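Local coordinates for protein 3-ketosteroid-delta4-5alpha-dehydrogenase (Rhodococcus jostii, PDB 4AT2) that catalyses the FAD-dependent dehydrogenation of 3-ketosteroids that introduces the delta4 double bond, a reaction of bacterial steroid catabolism, at residues Ala47-Ala52 / Ala219-Arg224; Gly78-Ala83 / Met203-Leu208; Val140-Pro145 / Val209-Lys214. One frame throughout, in Å; residues are numbered along the deposited sequence.

Contact 1 of 3, residues Ala47-Ala52 / Ala219-Arg224. With FAD (flavin-adenine dinucleotide), chain D.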
loop_
_atom_site.group_PDB
_atom_site.type_symbol
_atom_site.label_atom_id
_atom_site.label_comp_id
_atom_site.label_asym_id
_atom_site.label_seq_id
_atom_site.Cartn_x
_atom_site.Cartn_y
_atom_site.Cartn_z
ATOM N N ALA A 47 -24.845 -7.642 -11.012
ATOM C CA ALA A 47 -24.247 -6.552 -11.778
ATOM C C ALA A 47 -22.890 -6.990 -12.337
ATOM O O ALA A 47 -21.928 -7.167 -11.579
ATOM C CB ALA A 47 -24.106 -5.312 -10.908
ATOM N N GLY A 48 -22.817 -7.174 -13.653
ATOM C CA GLY A 48 -21.560 -7.571 -14.300
ATOM C C GLY A 48 -21.560 -9.018 -14.760
ATOM O O GLY A 48 -21.757 -9.934 -13.955
ATOM N N TYR A 49 -21.341 -9.229 -16.055
ATOM C CA TYR A 49 -21.411 -10.567 -16.639
ATOM C C TYR A 49 -20.020 -11.100 -17.005
ATOM O O TYR A 49 -19.760 -11.475 -18.159
ATOM C CB TYR A 49 -22.319 -10.541 -17.874
ATOM C CG TYR A 49 -23.017 -11.843 -18.213
ATOM C CD1 TYR A 49 -22.565 -13.072 -17.708
ATOM C CD2 TYR A 49 -24.113 -11.849 -19.076
ATOM C CE1 TYR A 49 -23.204 -14.256 -18.031
ATOM C CE2 TYR A 49 -24.755 -13.029 -19.405
ATOM C CZ TYR A 49 -24.296 -14.227 -18.885
ATOM O OH TYR A 49 -24.927 -15.404 -19.214
ATOM N N GLY A 50 -19.132 -11.113 -16.018
ATOM C CA GLY A 50 -17.808 -11.729 -16.155
ATOM C C GLY A 50 -17.781 -12.999 -15.331
ATOM O O GLY A 50 -18.819 -13.613 -15.106
ATOM N N ILE A 51 -16.605 -13.395 -14.854
ATOM C CA ILE A 51 -16.492 -14.687 -14.166
ATOM C C ILE A 51 -17.284 -14.750 -12.862
ATOM O O ILE A 51 -17.986 -15.733 -12.606
ATOM C CB ILE A 51 -15.016 -15.134 -13.941
ATOM C CG1 ILE A 51 -14.969 -16.540 -13.338
ATOM C CG2 ILE A 51 -14.256 -14.167 -13.045
ATOM C CD1 ILE A 51 -15.660 -17.574 -14.214
ATOM N N ALA A 52 -17.177 -13.702 -12.045
ATOM C CA ALA A 52 -17.854 -13.680 -10.757
ATOM C C ALA A 52 -19.358 -13.683 -10.979
ATOM O O ALA A 52 -20.090 -14.409 -10.309
ATOM C CB ALA A 52 -17.448 -12.457 -9.963
ATOM N N ALA A 219 -30.520 -11.959 -18.999
ATOM C CA ALA A 219 -29.490 -10.921 -19.133
ATOM C C ALA A 219 -30.024 -9.672 -19.837
ATOM O O ALA A 219 -30.769 -9.773 -20.818
ATOM C CB ALA A 219 -28.261 -11.462 -19.858
ATOM N N GLU A 220 -29.647 -8.505 -19.322
ATOM C CA GLU A 220 -29.928 -7.228 -19.973
ATOM C C GLU A 220 -28.614 -6.504 -20.223
ATOM O O GLU A 220 -27.761 -6.438 -19.334
ATOM C CB GLU A 220 -30.861 -6.356 -19.118
ATOM C CG GLU A 220 -32.333 -6.759 -19.152
ATOM C CD GLU A 220 -32.987 -6.538 -20.511
ATOM O OE1 GLU A 220 -32.597 -5.605 -21.240
ATOM O OE2 GLU A 220 -33.910 -7.306 -20.849
ATOM N N TYR A 221 -28.457 -5.974 -21.434
ATOM C CA TYR A 221 -27.200 -5.352 -21.868
ATOM C C TYR A 221 -27.323 -3.830 -21.941
ATOM O O TYR A 221 -28.410 -3.286 -21.751
ATOM C CB TYR A 221 -26.742 -5.972 -23.200
ATOM C CG TYR A 221 -26.357 -7.425 -23.028
ATOM C CD1 TYR A 221 -25.125 -7.771 -22.469
ATOM C CD2 TYR A 221 -27.240 -8.450 -23.375
ATOM C CE1 TYR A 221 -24.773 -9.096 -22.279
ATOM C CE2 TYR A 221 -26.889 -9.780 -23.193
ATOM C CZ TYR A 221 -25.661 -10.095 -22.635
ATOM O OH TYR A 221 -25.289 -11.412 -22.447
ATOM N N ASP A 222 -26.203 -3.153 -22.189
ATOM C CA ASP A 222 -26.112 -1.695 -22.084
ATOM C C ASP A 222 -26.589 -1.177 -20.726
ATOM O O ASP A 222 -27.073 -0.048 -20.619
ATOM C CB ASP A 222 -26.879 -0.995 -23.218
ATOM C CG ASP A 222 -26.409 0.435 -23.437
ATOM O OD1 ASP A 222 -25.186 0.670 -23.390
ATOM O OD2 ASP A 222 -27.259 1.329 -23.653
ATOM N N MET A 223 -26.456 -2.010 -19.692
ATOM C CA MET A 223 -26.880 -1.666 -18.344
ATOM C C MET A 223 -25.710 -1.138 -17.560
ATOM O O MET A 223 -24.919 -1.925 -17.036
ATOM C CB MET A 223 -27.381 -2.913 -17.618
ATOM C CG MET A 223 -28.836 -3.229 -17.846
ATOM S SD MET A 223 -29.914 -2.195 -16.833
ATOM C CE MET A 223 -31.454 -3.019 -17.209
ATOM N N ARG A 224 -25.583 0.183 -17.483
ATOM C CA ARG A 224 -24.546 0.765 -16.655
ATOM C C ARG A 224 -25.091 1.029 -15.255
ATOM O O ARG A 224 -25.750 2.029 -15.017
ATOM C CB ARG A 224 -23.994 2.048 -17.271
ATOM C CG ARG A 224 -22.754 2.554 -16.530
ATOM C CD ARG A 224 -22.210 3.835 -17.129
ATOM N NE ARG A 224 -23.134 4.954 -16.941
ATOM C CZ ARG A 224 -22.965 6.164 -17.467
ATOM N NH1 ARG A 224 -21.900 6.426 -18.220
ATOM N NH2 ARG A 224 -23.862 7.114 -17.239
HETATM P PA FAD D . -14.848 -9.070 -15.497
HETATM O O1A FAD D . -14.605 -10.444 -15.987
HETATM O O2A FAD D . -14.190 -7.947 -16.181
HETATM O O5B FAD D . -16.430 -8.821 -15.504
HETATM C C5B FAD D . -16.983 -7.590 -15.027
HETATM C C4B FAD D . -18.175 -7.211 -15.922
HETATM O O4B FAD D . -18.776 -6.062 -15.285
HETATM C C3B FAD D . -17.677 -6.748 -17.297
HETATM O O3B FAD D . -18.391 -7.472 -18.331
HETATM C C2B FAD D . -17.988 -5.247 -17.316
HETATM O O2B FAD D . -18.341 -4.813 -18.656
HETATM C C1B FAD D . -19.178 -5.160 -16.363
HETATM N N9A FAD D . -19.368 -3.824 -15.756
HETATM C C8A FAD D . -18.446 -2.917 -15.412
HETATM N N7A FAD D . -19.072 -1.865 -14.889
HETATM C C5A FAD D . -20.396 -2.117 -14.891
HETATM C C6A FAD D . -21.489 -1.422 -14.491
HETATM N N6A FAD D . -21.327 -0.213 -13.952
HETATM N N1A FAD D . -22.731 -1.918 -14.620
HETATM C C2A FAD D . -22.924 -3.180 -15.164
HETATM N N3A FAD D . -21.796 -3.885 -15.576
HETATM C C4A FAD D . -20.564 -3.332 -15.429
HETATM N N1 FAD D . -6.486 -13.562 -14.027
HETATM C C2 FAD D . -6.411 -14.914 -13.748
HETATM O O2 FAD D . -6.764 -15.317 -12.648
HETATM N N3 FAD D . -5.940 -15.811 -14.718
HETATM C C4 FAD D . -5.505 -15.341 -15.959
HETATM O O4 FAD D . -5.082 -16.157 -16.782
HETATM C C4X FAD D . -5.575 -13.971 -16.238
HETATM N N5 FAD D . -5.140 -13.476 -17.423
HETATM C C5X FAD D . -5.001 -12.145 -17.575
HETATM C C6 FAD D . -4.320 -11.630 -18.682
HETATM C C7 FAD D . -4.185 -10.251 -18.859
HETATM C C7M FAD D . -3.489 -9.789 -19.995
HETATM C C8 FAD D . -4.729 -9.365 -17.906
HETATM C C8M FAD D . -4.635 -7.963 -18.025
HETATM C C9 FAD D . -5.418 -9.883 -16.807
HETATM C C9A FAD D . -5.537 -11.269 -16.624
HETATM N N10 FAD D . -6.174 -11.779 -15.542
HETATM C C10 FAD D . -6.065 -13.088 -15.274
HETATM C "C1'" FAD D . -7.060 -10.962 -14.673
HETATM C "C2'" FAD D . -8.528 -11.333 -14.934
HETATM O "O2'" FAD D . -8.727 -11.224 -16.345
HETATM C "C3'" FAD D . -9.481 -10.375 -14.200
HETATM O "O3'" FAD D . -8.951 -9.956 -12.930
HETATM C "C4'" FAD D . -10.843 -11.059 -13.995
HETATM O "O4'" FAD D . -11.338 -11.463 -15.280
HETATM C "C5'" FAD D . -11.839 -10.095 -13.346
HETATM O "O5'" FAD D . -13.067 -10.809 -13.101
HETATM P P FAD D . -14.410 -9.998 -12.731
HETATM O O1P FAD D . -14.208 -9.198 -11.519
HETATM O O2P FAD D . -15.552 -10.969 -12.812
HETATM O O3P FAD D . -14.459 -8.882 -13.919
#
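Y49 meets A219 and Y221 through two atoms of its ring, CD2 and CE2. The apolar part of the contact is small. The methyl CB of A219 lies 3.9 Å from Y49 CE2, and Y221 brings up its hydroxyl, OH 3.5 Å from that same Y49 CE2. The two tyrosines cross obliquely. With CG of Y49 turned anti to its own backbone N (chi1 -152°), the ring swings toward 219-221. W76 also meets the Y49 ring, with planes at about 50°, and V209 of helix 202-214 touches it.

No hydrogen bond joins the segments; both meet FAD instead, and Y49 N bonds to E71 OE1, which is itself hydrogen-bonded to FAD. Segment 47-52 runs from strand 45-47 into helix 51-62, with G50 at the N-cap, as in a Rossmann-type dinucleotide-binding turn. A52 N donates to FAD O2P over 3.3 Å in an almost straight bond (173°), which places that phosphate oxygen at the start of the helix. On the other segment, the carbonyl M223 O approaches FAD C2A of the adenine to 3.0 Å; this is a close approach to a carbon flanked by two ring nitrogens, whose C-H is likely to be somewhat polarised.

Two residues matter for what they lack. G48 CA lies 3.3 Å from FAD O4B, and G50 CA is equally near FAD O5B; a beta carbon on either would run into the cofactor.

The chemistry thus divides. Aromatic and methyl groups join the nucleotide-binding turn to segment 219-224, while the amide of A52 and the carbonyl of M223 are turned to FAD, with the helix N-terminus probably adding a favourable field at the phosphate.

Contact 2 of 3, residues Gly78-Ala83 / Met203-Leu208. Unlike the reference sequence in segment 78-83: T80 (reference Ala). With FAD (flavin-adenine dinucleotide), chain D.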
loop_
_atom_site.group_PDB
_atom_site.type_symbol
_atom_site.label_atom_id
_atom_site.label_comp_id
_atom_site.label_asym_id
_atom_site.label_seq_id
_atom_site.Cartn_x
_atom_site.Cartn_y
_atom_site.Cartn_z
ATOM N N GLY A 78 -16.440 -9.798 -20.217
ATOM C CA GLY A 78 -15.580 -8.837 -19.505
ATOM C C GLY A 78 -14.103 -9.086 -19.753
ATOM O O GLY A 78 -13.712 -9.535 -20.835
ATOM N N ALA A 79 -13.282 -8.795 -18.748
ATOM C CA ALA A 79 -11.851 -9.108 -18.783
ATOM C C ALA A 79 -11.623 -10.613 -18.803
ATOM O O ALA A 79 -10.617 -11.090 -19.330
ATOM C CB ALA A 79 -11.146 -8.495 -17.577
ATOM N N THR A 80 -12.556 -11.369 -18.226
ATOM C CA THR A 80 -12.388 -12.819 -18.142
ATOM C C THR A 80 -12.194 -13.475 -19.518
ATOM O O THR A 80 -11.314 -14.321 -19.688
ATOM C CB THR A 80 -13.563 -13.479 -17.385
ATOM O OG1 THR A 80 -13.654 -12.913 -16.065
ATOM C CG2 THR A 80 -13.358 -14.982 -17.278
ATOM N N ALA A 81 -13.022 -13.087 -20.488
ATOM C CA ALA A 81 -12.970 -13.682 -21.822
ATOM C C ALA A 81 -11.660 -13.359 -22.564
ATOM O O ALA A 81 -11.306 -14.027 -23.543
ATOM C CB ALA A 81 -14.186 -13.242 -22.640
ATOM N N LEU A 82 -10.937 -12.347 -22.083
ATOM C CA LEU A 82 -9.651 -11.935 -22.671
ATOM C C LEU A 82 -8.427 -12.477 -21.917
ATOM O O LEU A 82 -7.282 -12.312 -22.367
ATOM C CB LEU A 82 -9.581 -10.404 -22.758
ATOM C CG LEU A 82 -10.804 -9.638 -23.286
ATOM C CD1 LEU A 82 -10.599 -8.136 -23.170
ATOM C CD2 LEU A 82 -11.128 -10.015 -24.726
ATOM N N ALA A 83 -8.671 -13.147 -20.788
ATOM C CA ALA A 83 -7.612 -13.648 -19.906
ATOM C C ALA A 83 -6.901 -14.877 -20.461
ATOM O O ALA A 83 -7.441 -15.575 -21.324
ATOM C CB ALA A 83 -8.195 -13.968 -18.534
ATOM N N MET A 203 -12.711 -19.971 -22.728
ATOM C CA MET A 203 -13.180 -21.348 -22.538
ATOM C C MET A 203 -13.494 -21.684 -21.084
ATOM O O MET A 203 -13.942 -22.793 -20.785
ATOM C CB MET A 203 -12.238 -22.383 -23.175
ATOM C CG MET A 203 -12.530 -22.648 -24.651
ATOM S SD MET A 203 -14.260 -23.019 -25.039
ATOM C CE MET A 203 -14.506 -24.512 -24.075
ATOM N N LEU A 204 -13.260 -20.730 -20.183
ATOM C CA LEU A 204 -13.876 -20.784 -18.868
ATOM C C LEU A 204 -15.278 -20.178 -18.963
ATOM O O LEU A 204 -16.249 -20.787 -18.513
ATOM C CB LEU A 204 -13.032 -20.047 -17.825
ATOM C CG LEU A 204 -13.644 -19.817 -16.438
ATOM C CD1 LEU A 204 -14.030 -21.122 -15.745
ATOM C CD2 LEU A 204 -12.679 -19.016 -15.577
ATOM N N MET A 205 -15.375 -18.994 -19.571
ATOM C CA MET A 205 -16.644 -18.262 -19.655
ATOM C C MET A 205 -17.744 -18.968 -20.443
ATOM O O MET A 205 -18.885 -19.033 -19.989
ATOM C CB MET A 205 -16.437 -16.877 -20.276
ATOM C CG MET A 205 -15.952 -15.808 -19.323
ATOM S SD MET A 205 -16.967 -15.594 -17.839
ATOM C CE MET A 205 -18.462 -14.880 -18.484
ATOM N N LYS A 206 -17.408 -19.461 -21.635
ATOM C CA LYS A 206 -18.411 -20.000 -22.562
ATOM C C LYS A 206 -19.244 -21.150 -21.960
ATOM O O LYS A 206 -20.476 -21.068 -21.969
ATOM C CB LYS A 206 -17.764 -20.395 -23.901
ATOM C CG LYS A 206 -18.744 -20.916 -24.940
ATOM C CD LYS A 206 -18.002 -21.235 -26.227
ATOM C CE LYS A 206 -18.958 -21.498 -27.379
ATOM N NZ LYS A 206 -19.129 -22.957 -27.607
ATOM N N PRO A 207 -18.591 -22.208 -21.421
ATOM C CA PRO A 207 -19.395 -23.276 -20.794
ATOM C C PRO A 207 -20.249 -22.808 -19.608
ATOM O O PRO A 207 -21.351 -23.318 -19.413
ATOM C CB PRO A 207 -18.349 -24.292 -20.308
ATOM C CG PRO A 207 -17.100 -23.971 -21.050
ATOM C CD PRO A 207 -17.145 -22.509 -21.380
ATOM N N LEU A 208 -19.746 -21.850 -18.833
ATOM C CA LEU A 208 -20.507 -21.310 -17.697
ATOM C C LEU A 208 -21.728 -20.525 -18.181
ATOM O O LEU A 208 -22.819 -20.640 -17.615
ATOM C CB LEU A 208 -19.612 -20.448 -16.793
ATOM C CG LEU A 208 -18.444 -21.174 -16.096
ATOM C CD1 LEU A 208 -17.748 -20.259 -15.096
ATOM C CD2 LEU A 208 -18.892 -22.429 -15.375
HETATM P PA FAD D . -14.848 -9.070 -15.497
HETATM O O1A FAD D . -14.605 -10.444 -15.987
HETATM O O2A FAD D . -14.190 -7.947 -16.181
HETATM O O5B FAD D . -16.430 -8.821 -15.504
HETATM C C5B FAD D . -16.983 -7.590 -15.027
HETATM C C4B FAD D . -18.175 -7.211 -15.922
HETATM O O4B FAD D . -18.776 -6.062 -15.285
HETATM C C3B FAD D . -17.677 -6.748 -17.297
HETATM O O3B FAD D . -18.391 -7.472 -18.331
HETATM C C2B FAD D . -17.988 -5.247 -17.316
HETATM O O2B FAD D . -18.341 -4.813 -18.656
HETATM C C1B FAD D . -19.178 -5.160 -16.363
HETATM N N9A FAD D . -19.368 -3.824 -15.756
HETATM C C8A FAD D . -18.446 -2.917 -15.412
HETATM N N7A FAD D . -19.072 -1.865 -14.889
HETATM C C5A FAD D . -20.396 -2.117 -14.891
HETATM C C6A FAD D . -21.489 -1.422 -14.491
HETATM N N6A FAD D . -21.327 -0.213 -13.952
HETATM N N1A FAD D . -22.731 -1.918 -14.620
HETATM C C2A FAD D . -22.924 -3.180 -15.164
HETATM N N3A FAD D . -21.796 -3.885 -15.576
HETATM C C4A FAD D . -20.564 -3.332 -15.429
HETATM N N1 FAD D . -6.486 -13.562 -14.027
HETATM C C2 FAD D . -6.411 -14.914 -13.748
HETATM O O2 FAD D . -6.764 -15.317 -12.648
HETATM N N3 FAD D . -5.940 -15.811 -14.718
HETATM C C4 FAD D . -5.505 -15.341 -15.959
HETATM O O4 FAD D . -5.082 -16.157 -16.782
HETATM C C4X FAD D . -5.575 -13.971 -16.238
HETATM N N5 FAD D . -5.140 -13.476 -17.423
HETATM C C5X FAD D . -5.001 -12.145 -17.575
HETATM C C6 FAD D . -4.320 -11.630 -18.682
HETATM C C7 FAD D . -4.185 -10.251 -18.859
HETATM C C7M FAD D . -3.489 -9.789 -19.995
HETATM C C8 FAD D . -4.729 -9.365 -17.906
HETATM C C8M FAD D . -4.635 -7.963 -18.025
HETATM C C9 FAD D . -5.418 -9.883 -16.807
HETATM C C9A FAD D . -5.537 -11.269 -16.624
HETATM N N10 FAD D . -6.174 -11.779 -15.542
HETATM C C10 FAD D . -6.065 -13.088 -15.274
HETATM C "C1'" FAD D . -7.060 -10.962 -14.673
HETATM C "C2'" FAD D . -8.528 -11.333 -14.934
HETATM O "O2'" FAD D . -8.727 -11.224 -16.345
HETATM C "C3'" FAD D . -9.481 -10.375 -14.200
HETATM O "O3'" FAD D . -8.951 -9.956 -12.930
HETATM C "C4'" FAD D . -10.843 -11.059 -13.995
HETATM O "O4'" FAD D . -11.338 -11.463 -15.280
HETATM C "C5'" FAD D . -11.839 -10.095 -13.346
HETATM O "O5'" FAD D . -13.067 -10.809 -13.101
HETATM P P FAD D . -14.410 -9.998 -12.731
HETATM O O1P FAD D . -14.208 -9.198 -11.519
HETATM O O2P FAD D . -15.552 -10.969 -12.812
HETATM O O3P FAD D . -14.459 -8.882 -13.919
#
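In the FAD pyrophosphate pocket, T80 touches the cofactor with one branch of its side chain and M205 with the other. Its methyl CG2 sits 3.4 Å from M205 CG, tighter than usual for two carbons, and M205 SD is 3.7 Å from T80 CG2; the two side chains cross at about a right angle. With OG1 beside the backbone N of T80 (chi1 -58°) and facing FAD, CG2 stands anti to that N and reaches helix 202-214. OG1 donates to FAD O1A at 2.6 Å and accepts from FAD O4' at 2.8 Å. I51 N, from the probable Rossmann-type GxGxxG turn, also bonds to it, so this hydroxyl links the loop, the phosphate and the start of helix 51-62. An alanine in place of M205 takes away CG and SD, which would probably open a gap beside the T80 methyl. Backbone amides add to the grip: A79 N donates to FAD O2A (2.9 Å, 164°), T80 N to FAD O1A (3.2 Å, 147°). Further along, the methyl CB of A83 lies 3.3 Å from FAD N5 of the flavin ring.

Contact 3 of 3, residues Val140-Pro145 / Val209-Lys214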
loop_
_atom_site.group_PDB
_atom_site.type_symbol
_atom_site.label_atom_id
_atom_site.label_comp_id
_atom_site.label_asym_id
_atom_site.label_seq_id
_atom_site.Cartn_x
_atom_site.Cartn_y
_atom_site.Cartn_z
ATOM N N VAL A 140 -15.628 -28.497 -14.030
ATOM C CA VAL A 140 -15.680 -29.601 -14.986
ATOM C C VAL A 140 -17.133 -30.005 -15.260
ATOM O O VAL A 140 -17.510 -30.216 -16.425
ATOM C CB VAL A 140 -14.807 -30.795 -14.532
ATOM C CG1 VAL A 140 -15.067 -32.022 -15.401
ATOM C CG2 VAL A 140 -13.336 -30.408 -14.592
ATOM N N ASP A 141 -17.941 -30.089 -14.204
ATOM C CA ASP A 141 -19.353 -30.449 -14.342
ATOM C C ASP A 141 -20.106 -29.455 -15.228
ATOM O O ASP A 141 -20.983 -29.855 -15.997
ATOM C CB ASP A 141 -20.020 -30.561 -12.967
ATOM C CG ASP A 141 -21.493 -30.895 -13.060
ATOM O OD1 ASP A 141 -21.833 -32.080 -13.275
ATOM O OD2 ASP A 141 -22.315 -29.970 -12.905
ATOM N N CYS A 142 -19.743 -28.173 -15.138
ATOM C CA CYS A 142 -20.368 -27.125 -15.945
ATOM C C CYS A 142 -19.896 -27.158 -17.396
ATOM O O CYS A 142 -20.387 -26.393 -18.225
ATOM C CB CYS A 142 -20.092 -25.740 -15.354
ATOM S SG CYS A 142 -21.015 -25.360 -13.846
ATOM N N GLY A 143 -18.928 -28.023 -17.697
ATOM C CA GLY A 143 -18.449 -28.201 -19.068
ATOM C C GLY A 143 -17.134 -27.524 -19.412
ATOM O O GLY A 143 -16.760 -27.451 -20.589
ATOM N N VAL A 144 -16.417 -27.032 -18.402
ATOM C CA VAL A 144 -15.094 -26.453 -18.637
ATOM C C VAL A 144 -14.119 -27.603 -18.872
ATOM O O VAL A 144 -13.961 -28.453 -17.991
ATOM C CB VAL A 144 -14.602 -25.605 -17.436
ATOM C CG1 VAL A 144 -13.225 -25.005 -17.728
ATOM C CG2 VAL A 144 -15.598 -24.493 -17.118
ATOM N N PRO A 145 -13.462 -27.638 -20.054
ATOM C CA PRO A 145 -12.570 -28.753 -20.358
ATOM C C PRO A 145 -11.122 -28.487 -19.926
ATOM O O PRO A 145 -10.651 -27.354 -20.012
ATOM C CB PRO A 145 -12.655 -28.833 -21.888
ATOM C CG PRO A 145 -12.832 -27.407 -22.318
ATOM C CD PRO A 145 -13.554 -26.693 -21.186
ATOM N N VAL A 209 -21.548 -19.752 -19.248
ATOM C CA VAL A 209 -22.652 -19.003 -19.842
ATOM C C VAL A 209 -23.722 -19.964 -20.372
ATOM O O VAL A 209 -24.913 -19.779 -20.113
ATOM C CB VAL A 209 -22.154 -18.023 -20.933
ATOM C CG1 VAL A 209 -23.317 -17.486 -21.761
ATOM C CG2 VAL A 209 -21.392 -16.873 -20.282
ATOM N N GLU A 210 -23.285 -21.006 -21.080
ATOM C CA GLU A 210 -24.196 -22.053 -21.555
ATOM C C GLU A 210 -24.984 -22.664 -20.396
ATOM O O GLU A 210 -26.196 -22.855 -20.493
ATOM C CB GLU A 210 -23.420 -23.153 -22.279
ATOM C CG GLU A 210 -22.782 -22.719 -23.589
ATOM C CD GLU A 210 -21.992 -23.837 -24.249
ATOM O OE1 GLU A 210 -21.372 -24.659 -23.535
ATOM O OE2 GLU A 210 -21.990 -23.897 -25.493
ATOM N N THR A 211 -24.289 -22.939 -19.294
ATOM C CA THR A 211 -24.902 -23.500 -18.097
ATOM C C THR A 211 -25.957 -22.540 -17.542
ATOM O O THR A 211 -27.090 -22.938 -17.268
ATOM C CB THR A 211 -23.832 -23.820 -17.023
ATOM O OG1 THR A 211 -22.914 -24.790 -17.545
ATOM C CG2 THR A 211 -24.471 -24.369 -15.750
ATOM N N ALA A 212 -25.585 -21.270 -17.404
ATOM C CA ALA A 212 -26.520 -20.257 -16.900
ATOM C C ALA A 212 -27.750 -20.092 -17.800
ATOM O O ALA A 212 -28.869 -19.962 -17.304
ATOM C CB ALA A 212 -25.807 -18.927 -16.707
ATOM N N GLU A 213 -27.543 -20.107 -19.114
ATOM C CA GLU A 213 -28.655 -19.930 -20.051
ATOM C C GLU A 213 -29.649 -21.089 -19.969
ATOM O O GLU A 213 -30.861 -20.871 -19.965
ATOM C CB GLU A 213 -28.148 -19.722 -21.479
ATOM C CG GLU A 213 -27.484 -18.365 -21.657
ATOM C CD GLU A 213 -26.917 -18.125 -23.041
ATOM O OE1 GLU A 213 -26.822 -19.078 -23.840
ATOM O OE2 GLU A 213 -26.548 -16.969 -23.327
ATOM N N LYS A 214 -29.132 -22.310 -19.861
ATOM C CA LYS A 214 -29.993 -23.486 -19.728
ATOM C C LYS A 214 -30.780 -23.485 -18.423
ATOM O O LYS A 214 -31.860 -24.070 -18.347
ATOM C CB LYS A 214 -29.191 -24.779 -19.885
ATOM C CG LYS A 214 -28.962 -25.149 -21.339
ATOM C CD LYS A 214 -28.044 -26.353 -21.482
ATOM C CE LYS A 214 -27.981 -26.832 -22.928
ATOM N NZ LYS A 214 -29.232 -27.525 -23.360
HETATM O O HOH W 1 -21.697 -26.336 -20.838
#
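The backbones of C142 and T211 come closest here, their CA atoms 6.2 Å apart, where the chain leaving helix 132-141 passes the last turns of helix 202-214. The turn at 140-145 is a Schellman motif: G143 leaves the helical conformation with positive phi (102°), and one of the motif's two bonds back into the last turn is G143 N to V140 O at 2.9 Å. At these angles a beta carbon on G143 would press against the carbonyl oxygen of C142, so the absence of a side chain suits the reversal.

The touching itself is between C142 and T211. The hydroxyl T211 OG1 approaches the carbonyl C142 O to 3.1 Å, but its hydrogen bond goes elsewhere, to P207 O one turn earlier in its own helix. The torsion explains that bond: OG1 stands beside the backbone N of T211 (chi1 -61°), a position from which it can reach back to the carbonyl of the preceding turn. The same setting leaves OG1 3.7 Å from C142 CB.

The polar outer side of the contact holds a water. It bridges the two segments, 2.9 Å from C142 O and 3.2 Å from E210 OE1, at hydrogen-bonding geometry to each. E210 also forms a long, weak ion pair with K206, one turn back in the same helix.

Helix 51-62 packs against both partners: R62 touches C142 and T211, and I58 touches T211 too. L208, a turn back in helix 202-214, also packs on C142. On the thiol side, C142 SG ends 4.1 Å from the methyl T211 CG2.

Overall arrangement
From the N terminus, the chain passes first through 47-52, the turn from strand 45-47 into helix 51-62, goes on to the loop 78-83, then passes helix 132-141 and its turn at 140-145 before helix 202-214 brings it back. That helix serves contact 2 with 203-208 and contact 3 with 209-214, so the loops these two close cross each other. The strand after it, 218-220, at the outer edge of the parallel sheet, closes contact 1, inside whose loop both others nest. I51 of contact 1 packs on L204 and L208 of contact 2, and P207 of contact 2 packs on G143 of contact 3. Together they tie the cofactor-binding turn and sheet to the helices packed beside them.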